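Local coordinates for BluB-like flavoprotein (PDB 3EO8) that binds flavin mononucleotide between the two subunits of a dimer and is probably an oxidoreductase of the nitroreductase family, at residues R11-R15 and Y158-W162; G40-N45 and K109-S114; Q166-A170 and L190-L194. All blocks are in the same frame, centred on the assembly; numbering follows the deposited sequence.

Contact 1 (R11-R15 and Y158-W162); sequences RQSVR and YGSCW. With FMN (flavin mononucleotide), chain G.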
loop_
_atom_site.group_PDB
_atom_site.type_symbol
_atom_site.label_atom_id
_atom_site.label_comp_id
_atom_site.label_asym_id
_atom_site.label_seq_id
_atom_site.Cartn_x
_atom_site.Cartn_y
_atom_site.Cartn_z
ATOM N N ARG A 11 0.539 13.861 10.485
ATOM C CA ARG A 11 1.322 13.413 9.357
ATOM C C ARG A 11 1.183 14.330 8.156
ATOM O O ARG A 11 0.069 14.602 7.657
ATOM C CB ARG A 11 0.950 11.982 8.930
ATOM C CG ARG A 11 1.894 11.352 7.934
ATOM C CD ARG A 11 1.185 10.476 6.925
ATOM N NE ARG A 11 0.133 11.194 6.245
ATOM C CZ ARG A 11 0.338 12.112 5.312
ATOM N NH1 ARG A 11 1.566 12.394 4.900
ATOM N NH2 ARG A 11 -0.697 12.712 4.765
ATOM N N GLN A 12 2.336 14.768 7.674
ATOM C CA GLN A 12 2.431 15.499 6.439
ATOM C C GLN A 12 3.612 14.957 5.623
ATOM O O GLN A 12 4.487 14.281 6.164
ATOM C CB GLN A 12 2.669 16.984 6.758
ATOM C CG GLN A 12 1.510 17.691 7.437
ATOM C CD GLN A 12 1.821 19.165 7.659
ATOM O OE1 GLN A 12 2.366 19.533 8.710
ATOM N NE2 GLN A 12 1.535 20.008 6.658
ATOM N N SER A 13 3.674 15.277 4.329
ATOM C CA SER A 13 4.914 15.045 3.573
ATOM C C SER A 13 5.950 16.119 3.868
ATOM O O SER A 13 5.820 17.278 3.440
ATOM C CB SER A 13 4.639 14.983 2.080
ATOM O OG SER A 13 3.847 13.871 1.827
ATOM N N VAL A 14 6.984 15.711 4.598
ATOM C CA VAL A 14 8.006 16.613 5.100
ATOM C C VAL A 14 9.144 16.716 4.104
ATOM O O VAL A 14 9.825 15.730 3.830
ATOM C CB VAL A 14 8.522 16.138 6.453
ATOM C CG1 VAL A 14 9.689 17.045 6.953
ATOM C CG2 VAL A 14 7.324 16.091 7.429
ATOM N N ARG A 15 9.331 17.919 3.565
ATOM C CA ARG A 15 10.351 18.138 2.529
ATOM C C ARG A 15 11.429 19.134 2.957
ATOM O O ARG A 15 12.349 19.424 2.207
ATOM C CB ARG A 15 9.694 18.550 1.205
ATOM C CG ARG A 15 8.637 17.577 0.738
ATOM C CD ARG A 15 8.181 17.819 -0.696
ATOM N NE ARG A 15 7.152 16.841 -1.070
ATOM C CZ ARG A 15 5.848 16.951 -0.791
ATOM N NH1 ARG A 15 5.366 17.980 -0.120
ATOM N NH2 ARG A 15 5.029 15.999 -1.179
ATOM N N TYR A 158 10.004 12.928 14.826
ATOM C CA TYR A 158 10.570 13.123 13.510
ATOM C C TYR A 158 9.445 13.244 12.495
ATOM O O TYR A 158 8.291 13.393 12.855
ATOM C CB TYR A 158 11.470 11.944 13.165
ATOM C CG TYR A 158 12.535 11.618 14.179
ATOM C CD1 TYR A 158 13.736 12.336 14.228
ATOM C CD2 TYR A 158 12.372 10.556 15.059
ATOM C CE1 TYR A 158 14.713 12.023 15.150
ATOM C CE2 TYR A 158 13.331 10.240 15.980
ATOM C CZ TYR A 158 14.510 10.955 16.016
ATOM O OH TYR A 158 15.485 10.589 16.920
ATOM N N GLY A 159 9.798 13.216 11.212
ATOM C CA GLY A 159 8.818 13.223 10.148
ATOM C C GLY A 159 9.517 12.797 8.886
ATOM O O GLY A 159 10.738 12.660 8.869
ATOM N N SER A 160 8.757 12.586 7.814
ATOM C CA SER A 160 9.330 12.018 6.627
ATOM C C SER A 160 8.497 12.356 5.389
ATOM O O SER A 160 7.365 12.835 5.483
ATOM C CB SER A 160 9.405 10.472 6.790
ATOM O OG SER A 160 8.106 9.869 6.754
ATOM N N CYS A 161 9.064 12.070 4.235
ATOM C CA CYS A 161 8.314 12.084 3.001
ATOM C C CYS A 161 8.598 10.769 2.365
ATOM O O CYS A 161 9.730 10.305 2.363
ATOM C CB CYS A 161 8.746 13.210 2.066
ATOM S SG CYS A 161 7.705 13.473 0.575
ATOM N N TRP A 162 7.537 10.201 1.820
ATOM C CA TRP A 162 7.540 8.968 1.047
ATOM C C TRP A 162 7.814 9.320 -0.409
ATOM O O TRP A 162 7.239 10.267 -0.907
ATOM C CB TRP A 162 6.133 8.428 1.202
ATOM C CG TRP A 162 5.806 7.011 0.850
ATOM C CD1 TRP A 162 6.299 6.248 -0.170
ATOM C CD2 TRP A 162 4.762 6.253 1.449
ATOM N NE1 TRP A 162 5.670 5.030 -0.177
ATOM C CE2 TRP A 162 4.715 5.014 0.803
ATOM C CE3 TRP A 162 3.891 6.493 2.514
ATOM C CZ2 TRP A 162 3.816 4.010 1.175
ATOM C CZ3 TRP A 162 3.006 5.491 2.895
ATOM C CH2 TRP A 162 2.971 4.267 2.210
HETATM N N1 FMN G . 6.024 13.264 -2.409
HETATM C C2 FMN G . 7.117 13.765 -3.076
HETATM O O2 FMN G . 7.511 14.928 -2.917
HETATM N N3 FMN G . 7.811 12.959 -3.936
HETATM C C4 FMN G . 7.433 11.678 -4.212
HETATM O O4 FMN G . 8.121 10.985 -4.994
HETATM C C4A FMN G . 6.330 11.162 -3.541
HETATM N N5 FMN G . 5.940 9.856 -3.763
HETATM C C5A FMN G . 4.871 9.324 -3.074
HETATM C C6 FMN G . 4.536 8.001 -3.300
HETATM C C7 FMN G . 3.474 7.443 -2.610
HETATM C C7M FMN G . 3.404 5.951 -2.581
HETATM C C8 FMN G . 2.772 8.212 -1.674
HETATM C C8M FMN G . 1.906 7.525 -0.655
HETATM C C9 FMN G . 3.125 9.534 -1.453
HETATM C C9A FMN G . 4.183 10.104 -2.142
HETATM N N10 FMN G . 4.544 11.440 -1.968
HETATM C C10 FMN G . 5.648 11.949 -2.622
HETATM C "C1'" FMN G . 3.780 12.360 -1.052
HETATM C "C2'" FMN G . 2.493 12.896 -1.677
HETATM O "O2'" FMN G . 2.791 13.911 -2.627
HETATM C "C3'" FMN G . 1.621 13.471 -0.570
HETATM O "O3'" FMN G . 1.277 12.421 0.326
HETATM C "C4'" FMN G . 0.360 14.195 -1.033
HETATM O "O4'" FMN G . 0.675 15.319 -1.836
HETATM C "C5'" FMN G . -0.430 14.648 0.202
HETATM O "O5'" FMN G . 0.359 15.564 0.939
HETATM P P FMN G . 0.565 15.314 2.527
HETATM O O1P FMN G . 1.412 16.417 3.090
HETATM O O2P FMN G . 1.280 13.976 2.625
HETATM O O3P FMN G . -0.762 15.201 3.263
HETATM O O HOH W 1 5.769 12.955 8.443
HETATM O O HOH W 2 4.848 11.351 2.316
#
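Val14 and Ser160 make the direct backbone link here: Val14 N donates to Ser160 O over 3.0 Å. Two waters extend it. One gives its hydrogen to Gln12 O and accepts from Ser160 N; the other, nearer the cofactor, gives to Ser13 OG and accepts from Trp162 N.

The van der Waals part centres on Cys161. Its CB lies 3.3 Å from Val14 O, a buried carbonyl oxygen with no hydrogen-bond partner in the model, and its SG is 3.7 Å from Ser13 CB. Because SG is anti to the backbone N (chi1 -172°), the sulfur reaches the flavin as well, near N1 and C2. Val14 CG2 covers the backbone of Gly159 and Ser160.

The polar grip is on FMN. At the phosphate, Ser13 N points almost straight at O1P (2.8 Å, 178°). O2P takes both Ser13 OG, at 2.7 Å, and Arg11 NH1, at 2.8 Å, while Arg11 NH2 serves O3P. At the flavin, Arg15 reaches out with an extended chain, one face of its guanidinium lying over Ser13 CB, and turns its edge to the pyrimidine: NE meets O2 at 2.7 Å and NH2 meets N1 at 3.2 Å. A positive charge there would be expected to stabilise negative charge on the reduced ring. Trp162 lays one indole face under methyl C8M, at the far end of the isoalloxazine.

The segment 11-15 leaves helix 4-10 and crosses strand 159-163, an edge strand of the sheet within this chain, which is hydrogen-bonded to strand 189-197 through Gly159-Gly197 and Cys161-Ala195. Arg11 and Trp162 rest on helix 137-155, and both are also hydrogen-bonded to the second subunit, at its Ala36 O and Gln140 OE1.

Contact 2 (G40-N45 and K109-S114); sequences GKNIQN and KVYNPS. With FMN (flavin mononucleotide), chain K; ACT (acetate ion), chain H.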
loop_
_atom_site.group_PDB
_atom_site.type_symbol
_atom_site.label_atom_id
_atom_site.label_comp_id
_atom_site.label_asym_id
_atom_site.label_seq_id
_atom_site.Cartn_x
_atom_site.Cartn_y
_atom_site.Cartn_z
ATOM N N GLY A 40 -0.045 -9.765 2.530
ATOM C CA GLY A 40 -0.684 -10.908 1.887
ATOM C C GLY A 40 0.026 -12.197 2.239
ATOM O O GLY A 40 1.224 -12.330 2.009
ATOM N N LYS A 41 -0.714 -13.140 2.826
ATOM C CA LYS A 41 -0.173 -14.444 3.214
ATOM C C LYS A 41 1.111 -14.297 4.060
ATOM O O LYS A 41 2.013 -15.134 4.012
ATOM C CB LYS A 41 0.038 -15.306 1.959
ATOM C CG LYS A 41 -1.270 -15.820 1.376
ATOM C CD LYS A 41 -1.093 -16.725 0.169
ATOM C CE LYS A 41 -2.444 -16.956 -0.547
ATOM N NZ LYS A 41 -2.339 -17.909 -1.729
ATOM N N ASN A 42 1.162 -13.237 4.866
ATOM C CA ASN A 42 2.322 -12.954 5.735
ATOM C C ASN A 42 3.644 -12.897 4.977
ATOM O O ASN A 42 4.677 -13.229 5.536
ATOM C CB ASN A 42 2.421 -13.974 6.881
ATOM C CG ASN A 42 3.202 -13.452 8.075
ATOM O OD1 ASN A 42 3.184 -12.251 8.398
ATOM N ND2 ASN A 42 3.908 -14.356 8.741
ATOM N N ILE A 43 3.605 -12.460 3.715
ATOM C CA ILE A 43 4.803 -12.388 2.888
ATOM C C ILE A 43 5.848 -11.406 3.436
ATOM O O ILE A 43 7.039 -11.613 3.228
ATOM C CB ILE A 43 4.478 -12.060 1.414
ATOM C CG1 ILE A 43 5.731 -12.190 0.554
ATOM C CG2 ILE A 43 3.862 -10.663 1.294
ATOM C CD1 ILE A 43 5.435 -12.199 -0.947
ATOM N N GLN A 44 5.418 -10.364 4.152
ATOM C CA GLN A 44 6.340 -9.381 4.693
ATOM C C GLN A 44 7.388 -8.999 3.656
ATOM O O GLN A 44 8.588 -9.094 3.901
ATOM C CB GLN A 44 7.013 -9.889 5.950
ATOM C CG GLN A 44 6.053 -10.286 7.060
ATOM C CD GLN A 44 6.694 -11.233 8.053
ATOM O OE1 GLN A 44 7.331 -10.802 9.004
ATOM N NE2 GLN A 44 6.522 -12.530 7.837
ATOM N N ASN A 45 6.915 -8.506 2.516
ATOM C CA ASN A 45 7.773 -8.230 1.373
ATOM C C ASN A 45 8.424 -6.881 1.480
ATOM O O ASN A 45 8.094 -5.943 0.744
ATOM C CB ASN A 45 6.990 -8.335 0.044
ATOM C CG ASN A 45 5.722 -7.444 -0.004
ATOM O OD1 ASN A 45 5.038 -7.220 1.025
ATOM N ND2 ASN A 45 5.416 -6.926 -1.206
ATOM N N LYS A 109 9.500 -7.049 -2.917
ATOM C CA LYS A 109 9.485 -8.101 -3.894
ATOM C C LYS A 109 8.048 -8.407 -4.338
ATOM O O LYS A 109 7.072 -8.039 -3.654
ATOM C CB LYS A 109 10.176 -9.349 -3.348
ATOM C CG LYS A 109 9.483 -10.021 -2.162
ATOM C CD LYS A 109 10.126 -11.360 -1.799
ATOM C CE LYS A 109 9.528 -11.861 -0.468
ATOM N NZ LYS A 109 9.767 -13.302 -0.153
ATOM N N VAL A 110 7.915 -9.052 -5.494
ATOM C CA VAL A 110 6.598 -9.330 -6.050
ATOM C C VAL A 110 5.857 -10.333 -5.181
ATOM O O VAL A 110 6.454 -11.272 -4.662
ATOM C CB VAL A 110 6.686 -9.871 -7.512
ATOM C CG1 VAL A 110 5.327 -10.376 -7.974
ATOM C CG2 VAL A 110 7.197 -8.812 -8.443
ATOM N N TYR A 111 4.569 -10.099 -4.982
ATOM C CA TYR A 111 3.667 -11.034 -4.308
ATOM C C TYR A 111 2.635 -11.488 -5.327
ATOM O O TYR A 111 1.896 -10.673 -5.856
ATOM C CB TYR A 111 2.978 -10.369 -3.127
ATOM C CG TYR A 111 1.877 -11.192 -2.538
ATOM C CD1 TYR A 111 2.140 -12.439 -1.991
ATOM C CD2 TYR A 111 0.567 -10.740 -2.517
ATOM C CE1 TYR A 111 1.125 -13.205 -1.455
ATOM C CE2 TYR A 111 -0.427 -11.489 -1.967
ATOM C CZ TYR A 111 -0.137 -12.741 -1.442
ATOM O OH TYR A 111 -1.152 -13.508 -0.913
ATOM N N ASN A 112 2.625 -12.787 -5.633
ATOM C CA ASN A 112 1.630 -13.365 -6.542
ATOM C C ASN A 112 0.384 -13.673 -5.699
ATOM O O ASN A 112 0.424 -14.553 -4.835
ATOM C CB ASN A 112 2.183 -14.625 -7.214
ATOM C CG ASN A 112 3.266 -14.321 -8.234
ATOM O OD1 ASN A 112 3.304 -13.230 -8.844
ATOM N ND2 ASN A 112 4.166 -15.274 -8.419
ATOM N N PRO A 113 -0.707 -12.917 -5.902
ATOM C CA PRO A 113 -1.844 -12.952 -4.979
ATOM C C PRO A 113 -2.761 -14.142 -5.239
ATOM O O PRO A 113 -2.530 -14.890 -6.173
ATOM C CB PRO A 113 -2.571 -11.632 -5.284
ATOM C CG PRO A 113 -2.294 -11.424 -6.776
ATOM C CD PRO A 113 -0.922 -11.971 -7.015
ATOM N N SER A 114 -3.806 -14.294 -4.420
ATOM C CA SER A 114 -4.763 -15.374 -4.598
ATOM C C SER A 114 -5.388 -15.260 -5.952
ATOM O O SER A 114 -5.661 -14.161 -6.418
ATOM C CB SER A 114 -5.848 -15.288 -3.530
ATOM O OG SER A 114 -5.230 -15.040 -2.272
HETATM N N1 FMN K . -6.308 -12.478 5.171
HETATM C C2 FMN K . -7.281 -13.374 4.794
HETATM O O2 FMN K . -7.694 -14.208 5.608
HETATM N N3 FMN K . -7.795 -13.351 3.511
HETATM C C4 FMN K . -7.340 -12.443 2.576
HETATM O O4 FMN K . -7.908 -12.378 1.483
HETATM C C4A FMN K . -6.332 -11.551 2.928
HETATM N N5 FMN K . -5.822 -10.618 2.044
HETATM C C5A FMN K . -4.866 -9.707 2.418
HETATM C C6 FMN K . -4.410 -8.725 1.527
HETATM C C7 FMN K . -3.424 -7.821 1.909
HETATM C C7M FMN K . -3.189 -6.637 1.007
HETATM C C8 FMN K . -2.962 -7.814 3.219
HETATM C C8M FMN K . -2.232 -6.596 3.776
HETATM C C9 FMN K . -3.424 -8.790 4.118
HETATM C C9A FMN K . -4.390 -9.713 3.741
HETATM N N10 FMN K . -4.837 -10.686 4.605
HETATM C C10 FMN K . -5.840 -11.564 4.238
HETATM C "C1'" FMN K . -4.270 -10.821 5.992
HETATM C "C2'" FMN K . -2.938 -11.583 6.074
HETATM O "O2'" FMN K . -3.134 -13.013 5.892
HETATM C "C3'" FMN K . -2.265 -11.311 7.439
HETATM O "O3'" FMN K . -1.971 -9.933 7.573
HETATM C "C4'" FMN K . -0.955 -12.089 7.649
HETATM O "O4'" FMN K . -1.127 -13.482 7.611
HETATM C "C5'" FMN K . -0.364 -11.791 9.018
HETATM O "O5'" FMN K . -1.265 -12.094 10.052
HETATM P P FMN K . -1.698 -10.910 11.072
HETATM O O1P FMN K . -2.669 -11.475 12.083
HETATM O O2P FMN K . -2.321 -9.830 10.217
HETATM O O3P FMN K . -0.481 -10.395 11.788
HETATM C C ACT H . -4.008 -14.120 2.838
HETATM O O ACT H . -3.456 -13.050 2.620
HETATM O OXT ACT H . -3.752 -14.581 3.936
HETATM C CH3 ACT H . -4.910 -14.787 1.854
HETATM O O HOH W 3 -1.022 -16.606 -3.887
HETATM O O HOH W 4 9.011 -13.284 2.497
#
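Tyr111 reaches across to Gly40, Lys41 and Ile43. Its CB starts against the end of Ile43, 3.8 Å from CD1, and with CG anti to the backbone N (chi1 170°) the ring is carried in over the loop 40-45. Ring atom CD1 makes the closest apolar touch, 3.5 Å from Ile43 CD1. Farther out, CE1 lies 3.6 Å from Gly40 O, and CZ and CE2 rest on the C and CA of the same glycine, whose lack of a side chain lets the backbone come right up to the ring. Behind, the backbone N of Pro113 sits over one ring face, toward its rim. The hydroxyl ends against the aliphatic chain of Lys41, which crosses the tyrosine at about a right angle; Tyr111 OH is 3.3 Å from Lys41 CG.

Beyond Ile43 the contact continues with Asn45 and Lys109. Asn45 ND2 donates to Lys109 O (3.2 Å, 167°), lying in the carbonyl plane, and gives its other bond to Gly138 O. Lys109, extended beyond CG, passes over Ile43 at a slant, its CE 3.9 Å from Ile43 CG1, and its NZ reaches Ile43 O through a water. At the other end a second water joins Lys41 NZ to Asn112 O.

On the far side of the loop lies the cofactor site that the second subunit completes with Arg15, Ser165 and Lys208. Gly40 N approaches FMN C8 to 3.6 Å, and Lys41 N holds an acetate ion, probably from the crystallisation liquor, at 2.8 Å from its O.

The chemistry is thus mostly apolar: one direct hydrogen bond, with both ammonium groups using water to reach backbone oxygens. Between these two segments the loop is held mainly by van der Waals contact with the tyrosine ring and lysine methylenes, while its own hydrogen bonds, such as Ile43 N to Gly40 O, fix its turn.

Contact 3 (Q166-A170 and L190-L194); sequences QNYAA and LGAML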
loop_
_atom_site.group_PDB
_atom_site.type_symbol
_atom_site.label_atom_id
_atom_site.label_comp_id
_atom_site.label_asym_id
_atom_site.label_seq_id
_atom_site.Cartn_x
_atom_site.Cartn_y
_atom_site.Cartn_z
ATOM N N GLN A 166 11.429 8.676 -7.940
ATOM C CA GLN A 166 12.740 8.297 -8.459
ATOM C C GLN A 166 12.745 7.025 -9.308
ATOM O O GLN A 166 13.785 6.682 -9.869
ATOM C CB GLN A 166 13.714 8.099 -7.286
ATOM C CG GLN A 166 13.497 6.839 -6.460
ATOM C CD GLN A 166 12.277 6.890 -5.551
ATOM O OE1 GLN A 166 11.801 7.971 -5.192
ATOM N NE2 GLN A 166 11.774 5.707 -5.139
ATOM N N ASN A 167 11.638 6.295 -9.359
ATOM C CA ASN A 167 11.702 4.885 -9.759
ATOM C C ASN A 167 11.931 4.630 -11.245
ATOM O O ASN A 167 12.272 3.509 -11.599
ATOM C CB ASN A 167 10.488 4.079 -9.257
ATOM C CG ASN A 167 10.537 3.795 -7.748
ATOM O OD1 ASN A 167 11.583 3.831 -7.115
ATOM N ND2 ASN A 167 9.384 3.514 -7.182
ATOM N N TYR A 168 11.830 5.644 -12.094
ATOM C CA TYR A 168 12.331 5.515 -13.472
ATOM C C TYR A 168 13.861 5.240 -13.469
ATOM O O TYR A 168 14.402 4.785 -14.486
ATOM C CB TYR A 168 11.990 6.721 -14.388
ATOM C CG TYR A 168 12.443 8.065 -13.871
ATOM C CD1 TYR A 168 13.780 8.442 -13.914
ATOM C CD2 TYR A 168 11.537 8.957 -13.307
ATOM C CE1 TYR A 168 14.200 9.648 -13.415
ATOM C CE2 TYR A 168 11.949 10.174 -12.830
ATOM C CZ TYR A 168 13.281 10.514 -12.857
ATOM O OH TYR A 168 13.700 11.737 -12.361
ATOM N N ALA A 169 14.521 5.501 -12.340
ATOM C CA ALA A 169 15.955 5.221 -12.158
ATOM C C ALA A 169 16.248 4.151 -11.087
ATOM O O ALA A 169 17.370 4.043 -10.604
ATOM C CB ALA A 169 16.693 6.501 -11.781
ATOM N N ALA A 170 15.257 3.357 -10.746
ATOM C CA ALA A 170 15.401 2.353 -9.686
ATOM C C ALA A 170 16.559 1.390 -9.938
ATOM O O ALA A 170 17.335 1.087 -9.010
ATOM C CB ALA A 170 14.086 1.594 -9.485
ATOM N N LEU A 190 13.888 -1.859 -5.555
ATOM C CA LEU A 190 13.524 -0.632 -4.855
ATOM C C LEU A 190 12.029 -0.397 -4.998
ATOM O O LEU A 190 11.494 -0.390 -6.108
ATOM C CB LEU A 190 14.316 0.534 -5.406
ATOM C CG LEU A 190 14.105 1.833 -4.668
ATOM C CD1 LEU A 190 14.675 1.754 -3.274
ATOM C CD2 LEU A 190 14.686 2.980 -5.494
ATOM N N GLY A 191 11.328 -0.274 -3.881
ATOM C CA GLY A 191 9.906 0.060 -3.926
ATOM C C GLY A 191 9.625 1.544 -3.721
ATOM O O GLY A 191 8.788 2.141 -4.403
ATOM N N ALA A 192 10.304 2.127 -2.739
ATOM C CA ALA A 192 10.075 3.503 -2.344
ATOM C C ALA A 192 11.326 3.987 -1.601
ATOM O O ALA A 192 12.158 3.155 -1.213
ATOM C CB ALA A 192 8.830 3.610 -1.454
HETATM N N MSE A 193 11.479 5.308 -1.453
HETATM C CA MSE A 193 12.395 5.875 -0.476
HETATM C C MSE A 193 11.632 6.705 0.525
HETATM O O MSE A 193 10.476 7.109 0.305
HETATM C CB MSE A 193 13.496 6.734 -1.109
HETATM C CG MSE A 193 13.978 6.225 -2.455
HETATM SE SE MSE A 193 15.574 7.064 -3.141
HETATM C CE MSE A 193 14.944 8.828 -3.552
ATOM N N LEU A 194 12.269 6.899 1.674
ATOM C CA LEU A 194 11.789 7.814 2.696
ATOM C C LEU A 194 12.890 8.820 3.016
ATOM O O LEU A 194 14.055 8.422 3.305
ATOM C CB LEU A 194 11.445 7.062 3.952
ATOM C CG LEU A 194 10.229 6.166 3.902
ATOM C CD1 LEU A 194 10.301 5.074 5.002
ATOM C CD2 LEU A 194 9.027 7.048 4.070
#
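Gln166 and Asn167 pack onto strand 189-197 exactly where it carries a classic beta bulge, Gly191 and Ala192 both facing Val106 of strand 102-108, in the central antiparallel sheet of the nitroreductase fold.

The close-fitting part is the pair of amides. Gln166 folds its side chain back (chi1 73°, chi2 -74°) and runs past Met193, modelled as selenomethionine, in the opposite direction: NE2 touches Met193 CG at 3.5 Å, and OE1 lies 3.6 Å from the methyl CE. Gln166 NE2 is spent on Leu163 O, with a weak bond to Asn167 OD1 as well (2.7 Å). That same OD1 rests 3.6 Å from Leu190 CD2. Apart from that weak link, each amide makes its own contact with the strand. Just before them in the chain come Thr164 and Ser165, which bind FMN.

Toward the start of helix 170-181 the fit relaxes. There, Ala170 CB faces Leu190 CB at 4.2 Å, an ordinary apolar touch with no polar bond between the two residues. Even this looser side is buried, and the second subunit closes it: its Arg135 packs on Asn167 and Ala170 and bonds to Leu190 O. Leu190 N is taken by Glu174 of the helix.

The direct hydrogen bond between the segments falls on the bulge itself. Asn167 ND2 donates to Gly191 O over 3.2 Å, coming in from above the carbonyl plane, and the same oxygen also accepts Gln140 NE2 of the second subunit.

From the N terminus, the chain leaves helix 4-10 and enters contact 1 at once, but that contact closes only when strand 159-163 arrives, after most of the helical body has been built. Contact 2 opens and closes within this long loop, joining the loop before strand 47-51 to the loop after strand 102-108. Contact 3 follows in series, closing the short helix 170-181 excursion onto strand 189-197. Contacts 1 and 3 meet on neighbouring strands, where Trp162 and Ala192 touch. Contact 2 lies across the chain's centre from contact 1, its centre about 27 Å away, and each borders a different FMN; all three reach the second subunit.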